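Local coordinates for protein polyketide synthase PksR (Bacillus subtilis, PDB 4U3V) that forms the enoyl-isomerase domain of a trans-acyltransferase polyketide synthase that takes part in intermediate steps of bacillaene biosynthesis, at residues I31-T36 with H199-S204. Residues are numbered along the deposited sequence; the frame is centred on the assembly and turned at random.
Sequences IQDQFT and HHYTVS
D33, on an outermost strand of the N-terminal hotdog fold, receives H199 and Y201 from the loop that leads into helix 205-219 of the C-terminal hotdog, so their side chains tie together the two halves of the double hotdog. Hydrogen bonding centres on one carboxylate oxygen. H199 ND1 donates a hydrogen bond to D33 OD2 at 2.7 Å, nearly straight at 165°, and arrives on the syn side. Y201 OH donates to the anti lone pair of D33 OD2, at 2.6 Å. Aspartate suits this place because two donors can share one oxygen while D33 OD1 accepts the backbone N of Q34, within its own strand, at 2.8 Å. With CG anti to the backbone N (chi1 -158°), the carboxylate reaches across to the loop. H199 NE2 is hydrogen-bonded to E39, so both ring nitrogens are engaged, which would fix the rotation of the ring. Tyrosine is long enough to touch S60, L61 and E64 of helix 56-69 and still bring its hydroxyl to the strand. The F35 and H199 rings run almost parallel, planes 3° apart, but strongly displaced, with little overlap. F35 CE1 sits over one imidazole face near its rim, 3.2 Å from H199 CE1.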
loop_
_atom_site.group_PDB
_atom_site.type_symbol
_atom_site.label_atom_id
_atom_site.label_comp_id
_atom_site.label_asym_id
_atom_site.label_seq_id
_atom_site.Cartn_x
_atom_site.Cartn_y
_atom_site.Cartn_z
ATOM N N ILE A 31 -17.839 -6.172 3.104
ATOM C CA ILE A 31 -16.429 -6.296 3.468
ATOM C C ILE A 31 -16.103 -5.356 4.652
ATOM O O ILE A 31 -16.510 -4.185 4.679
ATOM C CB ILE A 31 -15.543 -5.926 2.252
ATOM C CG1 ILE A 31 -15.667 -6.994 1.158
ATOM C CG2 ILE A 31 -14.097 -5.713 2.675
ATOM C CD1 ILE A 31 -15.365 -8.421 1.610
ATOM N N GLN A 32 -15.441 -5.900 5.669
ATOM C CA GLN A 32 -15.279 -5.173 6.927
ATOM C C GLN A 32 -14.110 -5.713 7.679
ATOM O O GLN A 32 -13.780 -6.916 7.574
ATOM C CB GLN A 32 -16.547 -5.243 7.802
ATOM C CG GLN A 32 -17.045 -6.640 8.069
ATOM C CD GLN A 32 -18.469 -6.644 8.628
ATOM O OE1 GLN A 32 -18.671 -6.320 9.804
ATOM N NE2 GLN A 32 -19.463 -6.912 7.763
ATOM N N ASP A 33 -13.505 -4.848 8.490
ATOM C CA ASP A 33 -12.402 -5.282 9.350
ATOM C C ASP A 33 -12.454 -4.378 10.607
ATOM O O ASP A 33 -13.186 -3.392 10.655
ATOM C CB ASP A 33 -11.035 -5.144 8.601
ATOM C CG ASP A 33 -9.913 -6.043 9.194
ATOM O OD1 ASP A 33 -10.082 -6.635 10.290
ATOM O OD2 ASP A 33 -8.831 -6.165 8.564
ATOM N N GLN A 34 -11.659 -4.722 11.608
ATOM C CA GLN A 34 -11.638 -3.949 12.861
ATOM C C GLN A 34 -10.197 -3.916 13.330
ATOM O O GLN A 34 -9.476 -4.906 13.234
ATOM C CB GLN A 34 -12.438 -4.635 13.975
ATOM C CG GLN A 34 -13.917 -4.764 13.747
ATOM C CD GLN A 34 -14.635 -5.035 15.057
ATOM O OE1 GLN A 34 -14.038 -5.525 16.011
ATOM N NE2 GLN A 34 -15.911 -4.711 15.095
ATOM N N PHE A 35 -9.804 -2.780 13.898
ATOM C CA PHE A 35 -8.409 -2.602 14.349
ATOM C C PHE A 35 -8.432 -2.064 15.771
ATOM O O PHE A 35 -9.139 -1.103 16.069
ATOM C CB PHE A 35 -7.667 -1.613 13.449
ATOM C CG PHE A 35 -7.463 -2.128 12.071
ATOM C CD1 PHE A 35 -6.396 -2.969 11.809
ATOM C CD2 PHE A 35 -8.424 -1.914 11.084
ATOM C CE1 PHE A 35 -6.215 -3.520 10.523
ATOM C CE2 PHE A 35 -8.247 -2.471 9.810
ATOM C CZ PHE A 35 -7.161 -3.281 9.540
ATOM N N THR A 36 -7.664 -2.699 16.642
ATOM C CA THR A 36 -7.701 -2.321 18.071
ATOM C C THR A 36 -6.368 -1.667 18.501
ATOM O O THR A 36 -5.312 -1.898 17.913
ATOM C CB THR A 36 -8.022 -3.553 18.931
ATOM O OG1 THR A 36 -8.309 -3.138 20.279
ATOM C CG2 THR A 36 -6.876 -4.526 18.939
ATOM N N HIS A 199 -5.954 -10.545 10.206
ATOM C CA HIS A 199 -6.266 -9.782 9.016
ATOM C C HIS A 199 -5.893 -10.494 7.747
ATOM O O HIS A 199 -4.727 -10.495 7.355
ATOM C CB HIS A 199 -5.557 -8.434 9.066
ATOM C CG HIS A 199 -5.892 -7.624 10.300
ATOM N ND1 HIS A 199 -7.046 -6.928 10.422
ATOM C CD2 HIS A 199 -5.259 -7.559 11.544
ATOM C CE1 HIS A 199 -7.122 -6.417 11.674
ATOM N NE2 HIS A 199 -6.008 -6.765 12.337
ATOM N N HIS A 200 -6.895 -11.071 7.088
ATOM C CA HIS A 200 -6.668 -11.935 5.933
ATOM C C HIS A 200 -7.012 -11.126 4.719
ATOM O O HIS A 200 -8.166 -10.747 4.538
ATOM C CB HIS A 200 -7.617 -13.145 5.998
ATOM C CG HIS A 200 -7.418 -14.019 7.221
ATOM N ND1 HIS A 200 -6.426 -14.928 7.307
ATOM C CD2 HIS A 200 -8.076 -14.034 8.461
ATOM C CE1 HIS A 200 -6.456 -15.512 8.528
ATOM N NE2 HIS A 200 -7.472 -14.974 9.226
ATOM N N TYR A 201 -6.016 -10.803 3.906
ATOM C CA TYR A 201 -6.242 -10.028 2.689
ATOM C C TYR A 201 -5.582 -10.703 1.501
ATOM O O TYR A 201 -4.476 -11.247 1.641
ATOM C CB TYR A 201 -5.577 -8.641 2.821
ATOM C CG TYR A 201 -6.360 -7.697 3.703
ATOM C CD1 TYR A 201 -7.464 -7.030 3.201
ATOM C CD2 TYR A 201 -6.029 -7.529 5.045
ATOM C CE1 TYR A 201 -8.210 -6.159 4.000
ATOM C CE2 TYR A 201 -6.811 -6.718 5.883
ATOM C CZ TYR A 201 -7.856 -5.994 5.335
ATOM O OH TYR A 201 -8.660 -5.180 6.124
ATOM N N THR A 202 -6.234 -10.639 0.343
ATOM C CA THR A 202 -5.671 -11.225 -0.894
ATOM C C THR A 202 -4.388 -10.496 -1.278
ATOM O O THR A 202 -3.361 -11.128 -1.549
ATOM C CB THR A 202 -6.654 -11.110 -2.059
ATOM O OG1 THR A 202 -7.829 -11.866 -1.758
ATOM C CG2 THR A 202 -6.009 -11.601 -3.376
ATOM N N VAL A 203 -4.436 -9.164 -1.188
ATOM C CA VAL A 203 -3.255 -8.337 -1.364
ATOM C C VAL A 203 -2.906 -7.691 -0.027
ATOM O O VAL A 203 -3.701 -6.930 0.518
ATOM C CB VAL A 203 -3.507 -7.273 -2.459
ATOM C CG1 VAL A 203 -2.377 -6.262 -2.514
ATOM C CG2 VAL A 203 -3.715 -7.942 -3.817
ATOM N N SER A 204 -1.801 -8.133 0.563
ATOM C CA SER A 204 -1.486 -7.725 1.933
ATOM C C SER A 204 -1.262 -6.215 1.970
ATOM O O SER A 204 -0.512 -5.693 1.134
ATOM C CB SER A 204 -0.200 -8.388 2.372
ATOM O OG SER A 204 0.111 -8.048 3.720
#